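Local coordinates for protein molybdopterin synthase catalytic subunit (Homo sapiens, PDB 5MPO) that catalyses the conversion of precursor Z into molybdopterin, inserting two sulfur atoms from the thiocarboxylated small subunit MOCS2A to form the dithiolene, at residues C[94-99]-C[131-136]; C[110-115]-C[127-132]. One frame throughout, in Å; residues are numbered along the deposited sequence.

Contact 1. Residues C[94-99]-C[131-136]; sequences IAVFHR and DTLKAK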
loop_
_atom_site.group_PDB
_atom_site.type_symbol
_atom_site.label_atom_id
_atom_site.label_comp_id
_atom_site.label_asym_id
_atom_site.label_seq_id
_atom_site.Cartn_x
_atom_site.Cartn_y
_atom_site.Cartn_z
ATOM N N ILE C 94 -7.174 5.307 10.051
ATOM C CA ILE C 94 -7.542 4.172 9.183
ATOM C C ILE C 94 -8.841 4.615 8.449
ATOM O O ILE C 94 -9.787 5.208 9.070
ATOM C CB ILE C 94 -7.814 2.944 10.051
ATOM C CG1 ILE C 94 -6.677 2.684 11.049
ATOM C CG2 ILE C 94 -8.206 1.786 9.208
ATOM C CD1 ILE C 94 -6.964 1.567 12.040
ATOM N N ALA C 95 -8.836 4.463 7.134
ATOM C CA ALA C 95 -9.998 4.714 6.340
ATOM C C ALA C 95 -10.274 3.425 5.604
ATOM O O ALA C 95 -9.340 2.821 5.089
ATOM C CB ALA C 95 -9.744 5.819 5.362
ATOM N N VAL C 96 -11.533 2.977 5.611
ATOM C CA VAL C 96 -11.970 1.796 4.832
ATOM C C VAL C 96 -13.244 2.102 4.085
ATOM O O VAL C 96 -14.278 2.313 4.696
ATOM C CB VAL C 96 -12.237 0.563 5.678
ATOM C CG1 VAL C 96 -12.730 -0.578 4.771
ATOM C CG2 VAL C 96 -10.997 0.182 6.502
ATOM N N PHE C 97 -13.143 2.129 2.760
ATOM C CA PHE C 97 -14.238 2.530 1.911
ATOM C C PHE C 97 -14.563 1.379 1.036
ATOM O O PHE C 97 -13.695 0.913 0.295
ATOM C CB PHE C 97 -13.859 3.739 1.088
ATOM C CG PHE C 97 -14.068 5.024 1.799
ATOM C CD1 PHE C 97 -13.356 5.308 2.927
ATOM C CD2 PHE C 97 -14.996 5.928 1.363
ATOM C CE1 PHE C 97 -13.549 6.499 3.630
ATOM C CE2 PHE C 97 -15.210 7.125 2.055
ATOM C CZ PHE C 97 -14.479 7.417 3.205
ATOM N N HIS C 98 -15.785 0.863 1.142
ATOM C CA HIS C 98 -16.188 -0.240 0.268
ATOM C C HIS C 98 -17.403 0.139 -0.555
ATOM O O HIS C 98 -18.361 0.682 -0.042
ATOM C CB HIS C 98 -16.415 -1.506 1.087
ATOM C CG HIS C 98 -16.307 -2.782 0.301
ATOM N ND1 HIS C 98 -17.012 -3.004 -0.874
ATOM C CD2 HIS C 98 -15.617 -3.920 0.541
ATOM C CE1 HIS C 98 -16.774 -4.222 -1.312
ATOM N NE2 HIS C 98 -15.920 -4.795 -0.483
ATOM N N ARG C 99 -17.342 -0.110 -1.853
ATOM C CA ARG C 99 -18.439 0.228 -2.753
ATOM C C ARG C 99 -19.396 -0.917 -2.890
ATOM O O ARG C 99 -18.989 -2.075 -2.891
ATOM C CB ARG C 99 -17.915 0.613 -4.111
ATOM C CG ARG C 99 -18.983 1.121 -5.054
ATOM C CD ARG C 99 -18.314 1.755 -6.230
ATOM N NE ARG C 99 -19.243 1.829 -7.328
ATOM C CZ ARG C 99 -18.917 2.123 -8.580
ATOM N NH1 ARG C 99 -17.663 2.401 -8.925
ATOM N NH2 ARG C 99 -19.864 2.141 -9.505
ATOM N N ASP C 131 -6.713 -8.550 4.145
ATOM C CA ASP C 131 -6.838 -9.973 4.427
ATOM C C ASP C 131 -7.967 -10.349 5.362
ATOM O O ASP C 131 -8.637 -11.401 5.191
ATOM C CB ASP C 131 -5.526 -10.552 5.022
ATOM C CG ASP C 131 -4.376 -10.601 3.965
ATOM O OD1 ASP C 131 -4.611 -10.370 2.744
ATOM O OD2 ASP C 131 -3.232 -10.832 4.365
ATOM N N THR C 132 -8.074 -9.560 6.406
ATOM C CA THR C 132 -9.028 -9.809 7.438
ATOM C C THR C 132 -10.431 -9.444 6.894
ATOM O O THR C 132 -11.358 -10.179 7.091
ATOM C CB THR C 132 -8.632 -9.056 8.701
ATOM O OG1 THR C 132 -7.260 -9.364 8.988
ATOM C CG2 THR C 132 -9.581 -9.455 9.914
ATOM N N LEU C 133 -10.537 -8.381 6.108
ATOM C CA LEU C 133 -11.765 -8.031 5.494
ATOM C C LEU C 133 -12.266 -9.180 4.627
ATOM O O LEU C 133 -13.463 -9.489 4.651
ATOM C CB LEU C 133 -11.596 -6.772 4.662
ATOM C CG LEU C 133 -12.900 -6.315 3.984
ATOM C CD1 LEU C 133 -13.217 -4.826 4.112
ATOM C CD2 LEU C 133 -12.952 -6.739 2.493
ATOM N N LYS C 134 -11.373 -9.801 3.861
ATOM C CA LYS C 134 -11.779 -10.836 2.901
ATOM C C LYS C 134 -12.151 -12.093 3.630
ATOM O O LYS C 134 -12.916 -12.869 3.126
ATOM C CB LYS C 134 -10.695 -11.118 1.864
ATOM C CG LYS C 134 -10.577 -9.978 0.841
ATOM C CD LYS C 134 -9.476 -10.217 -0.205
ATOM C CE LYS C 134 -9.991 -10.476 -1.617
ATOM N NZ LYS C 134 -10.761 -9.312 -2.146
ATOM N N ALA C 135 -11.613 -12.282 4.828
ATOM C CA ALA C 135 -11.866 -13.459 5.632
ATOM C C ALA C 135 -13.104 -13.354 6.584
ATOM O O ALA C 135 -13.676 -14.338 6.956
ATOM C CB ALA C 135 -10.625 -13.708 6.479
ATOM N N LYS C 136 -13.452 -12.160 7.016
ATOM C CA LYS C 136 -14.330 -11.971 8.142
ATOM C C LYS C 136 -15.531 -11.088 7.902
ATOM O O LYS C 136 -16.494 -11.236 8.594
ATOM C CB LYS C 136 -13.519 -11.356 9.282
ATOM C CG LYS C 136 -13.389 -12.217 10.528
ATOM C CD LYS C 136 -12.704 -13.564 10.306
ATOM C CE LYS C 136 -12.933 -14.361 11.565
ATOM N NZ LYS C 136 -12.374 -15.717 11.435
#
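L133 brings the two methyls of its fork against the strand face, one on each of two residues that point the same way. CD1 lies beside V96, 4.3 Å from CG1, a light apolar touch. CD2 comes to the imidazole of H98 at its edge, near the ring plane, 4.3 Å from atom CD2 of the histidine. The side chain leaves the helix towards the strand, and with CG anti to the backbone N (chi1 -179°) the fork continues that way. With 98 Å² buried in all, the contact is narrow and rests on this one helix residue.

The imidazole is secured by polar bonds as well. Its ND1 donates to R99 O at 3.0 Å, with the acceptor in the ring plane but the nitrogen above the carbonyl plane. NE2 is hydrogen-bonded to the backbone of a chain of another protein in the assembly, and Y67 meets the ring edge-to-face. F97, on the reverse side of the strand, packs on helix 31-38. Helix 119-136 packed on a mixed sheet, with helix 31-38 on the reverse face, is part of the α/β hammerhead fold of MoaE proteins; here it lies beside K134, a predicted substrate-binding residue.

Contact 2. Residues C[110-115]-C[127-132]; sequences IIIAVS and SYAIDT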
loop_
_atom_site.group_PDB
_atom_site.type_symbol
_atom_site.label_atom_id
_atom_site.label_comp_id
_atom_site.label_asym_id
_atom_site.label_seq_id
_atom_site.Cartn_x
_atom_site.Cartn_y
_atom_site.Cartn_z
ATOM N N ILE C 110 -12.935 -1.237 -3.317
ATOM C CA ILE C 110 -12.446 -1.061 -1.956
ATOM C C ILE C 110 -11.238 -0.135 -1.989
ATOM O O ILE C 110 -10.444 -0.179 -2.925
ATOM C CB ILE C 110 -12.127 -2.419 -1.228
ATOM C CG1 ILE C 110 -11.585 -2.157 0.154
ATOM C CG2 ILE C 110 -11.113 -3.252 -1.949
ATOM C CD1 ILE C 110 -11.857 -3.226 1.171
ATOM N N ILE C 111 -11.117 0.708 -0.975
ATOM C CA ILE C 111 -9.915 1.487 -0.796
ATOM C C ILE C 111 -9.753 1.476 0.686
ATOM O O ILE C 111 -10.662 1.859 1.441
ATOM C CB ILE C 111 -10.038 2.930 -1.326
ATOM C CG1 ILE C 111 -10.210 2.976 -2.836
ATOM C CG2 ILE C 111 -8.833 3.790 -1.000
ATOM C CD1 ILE C 111 -10.518 4.392 -3.320
ATOM N N ILE C 112 -8.571 1.027 1.091
ATOM C CA ILE C 112 -8.097 1.050 2.469
ATOM C C ILE C 112 -6.845 1.907 2.516
ATOM O O ILE C 112 -5.951 1.792 1.652
ATOM C CB ILE C 112 -7.750 -0.358 2.945
ATOM C CG1 ILE C 112 -8.997 -1.246 2.945
ATOM C CG2 ILE C 112 -7.215 -0.296 4.356
ATOM C CD1 ILE C 112 -8.737 -2.738 2.991
ATOM N N ALA C 113 -6.796 2.767 3.508
ATOM C CA ALA C 113 -5.658 3.593 3.751
ATOM C C ALA C 113 -5.329 3.619 5.262
ATOM O O ALA C 113 -6.233 3.672 6.083
ATOM C CB ALA C 113 -5.950 4.994 3.242
ATOM N N VAL C 114 -4.035 3.629 5.592
ATOM C CA VAL C 114 -3.536 3.774 6.958
ATOM C C VAL C 114 -2.383 4.730 6.986
ATOM O O VAL C 114 -1.491 4.600 6.149
ATOM C CB VAL C 114 -3.026 2.417 7.539
ATOM C CG1 VAL C 114 -2.579 2.602 8.988
ATOM C CG2 VAL C 114 -4.130 1.370 7.476
ATOM N N SER C 115 -2.385 5.657 7.949
ATOM C CA SER C 115 -1.224 6.567 8.198
ATOM C C SER C 115 -0.536 6.251 9.505
ATOM O O SER C 115 -1.176 5.897 10.466
ATOM C CB SER C 115 -1.648 8.052 8.231
ATOM O OG SER C 115 -2.663 8.283 9.220
ATOM N N SER C 127 -2.150 -4.443 4.960
ATOM C CA SER C 127 -2.135 -5.824 4.565
ATOM C C SER C 127 -3.059 -6.682 5.460
ATOM O O SER C 127 -3.845 -7.449 4.951
ATOM C CB SER C 127 -0.702 -6.338 4.587
ATOM O OG SER C 127 -0.679 -7.652 4.126
ATOM N N TYR C 128 -2.946 -6.540 6.779
ATOM C CA TYR C 128 -3.848 -7.193 7.701
ATOM C C TYR C 128 -5.338 -6.783 7.473
ATOM O O TYR C 128 -6.219 -7.605 7.595
ATOM C CB TYR C 128 -3.503 -6.840 9.129
ATOM C CG TYR C 128 -4.493 -7.421 10.130
ATOM C CD1 TYR C 128 -4.415 -8.794 10.531
ATOM C CD2 TYR C 128 -5.521 -6.614 10.690
ATOM C CE1 TYR C 128 -5.286 -9.320 11.477
ATOM C CE2 TYR C 128 -6.427 -7.144 11.631
ATOM C CZ TYR C 128 -6.327 -8.487 12.025
ATOM O OH TYR C 128 -7.233 -9.012 12.943
ATOM N N ALA C 129 -5.580 -5.516 7.160
ATOM C CA ALA C 129 -6.921 -5.048 6.934
ATOM C C ALA C 129 -7.577 -5.745 5.716
ATOM O O ALA C 129 -8.664 -6.297 5.847
ATOM C CB ALA C 129 -6.935 -3.548 6.784
ATOM N N ILE C 130 -6.945 -5.715 4.560
ATOM C CA ILE C 130 -7.524 -6.365 3.398
ATOM C C ILE C 130 -7.682 -7.888 3.566
ATOM O O ILE C 130 -8.691 -8.440 3.192
ATOM C CB ILE C 130 -6.804 -6.014 2.079
ATOM C CG1 ILE C 130 -7.583 -6.605 0.887
ATOM C CG2 ILE C 130 -5.364 -6.529 2.032
ATOM C CD1 ILE C 130 -9.013 -6.053 0.741
ATOM N N ASP C 131 -6.713 -8.550 4.145
ATOM C CA ASP C 131 -6.838 -9.973 4.427
ATOM C C ASP C 131 -7.967 -10.349 5.362
ATOM O O ASP C 131 -8.637 -11.401 5.191
ATOM C CB ASP C 131 -5.526 -10.552 5.022
ATOM C CG ASP C 131 -4.376 -10.601 3.965
ATOM O OD1 ASP C 131 -4.611 -10.370 2.744
ATOM O OD2 ASP C 131 -3.232 -10.832 4.365
ATOM N N THR C 132 -8.074 -9.560 6.406
ATOM C CA THR C 132 -9.028 -9.809 7.438
ATOM C C THR C 132 -10.431 -9.444 6.894
ATOM O O THR C 132 -11.358 -10.179 7.091
ATOM C CB THR C 132 -8.632 -9.056 8.701
ATOM O OG1 THR C 132 -7.260 -9.364 8.988
ATOM C CG2 THR C 132 -9.581 -9.455 9.914
#
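I112 and I130 form the dense part of this strand-to-helix contact. The CD1 methyl of I112 reaches the helix backbone itself, 3.8 Å from I130 N, and lies 3.9 Å from I130 CB. The other branch of I112 is used too: CG2, anti to its own backbone N because chi1 is -63°, meets A129 CB at 4.1 Å. One isoleucine thus spreads over two consecutive helix residues, and the axes of the two segments approach to 9.0 Å, consistent with the small side chain of A129 at the interface. I130 leaves the helix to one side of the strand, but its end comes nearer, and its CD1 touches I110 CD1 at 4.0 Å.

Packing thins out beyond I112, towards the C-terminal end of the strand segment: V114 stays 5.7 Å from the helix segment at its nearest side-chain approach. S127 points away from the strand and, like D131, is partly exposed; D131 OD1 makes a salt bridge with R119 of the second subunit, a copy of this protein.

Strand and helix run roughly antiparallel, their directions 149° apart. Strand 108-116 sits between 91-99 and 45-52 in the mixed sheet; I111 and A113 turn to helix 31-38 on its opposite face, while A129 also packs on I85 of helix 73-88 and I130 on F49 of strand 45-52.

Contacts 1 and 2 use overlapping stretches of helix 119-136, sharing D131 and T132, on two neighbouring strands, with centres 6 Å apart. The strands are joined by probable hydrogen bonds, F97 N to I111 O at 2.8 Å and A95 N to A113 O at 2.9 Å. On the helix-covered face of the sheet the two apolar patches join where L133 CD1 meets I110 CD1 at 3.6 Å, so that I110 serves both. This junction lies near the predicted substrate site: the side chain of H98 is about 7 Å, and that of I110 about 8 Å, from that of K141. Both contacts also border the second subunit and the chain of another protein, consistent with a site beside a subunit interface.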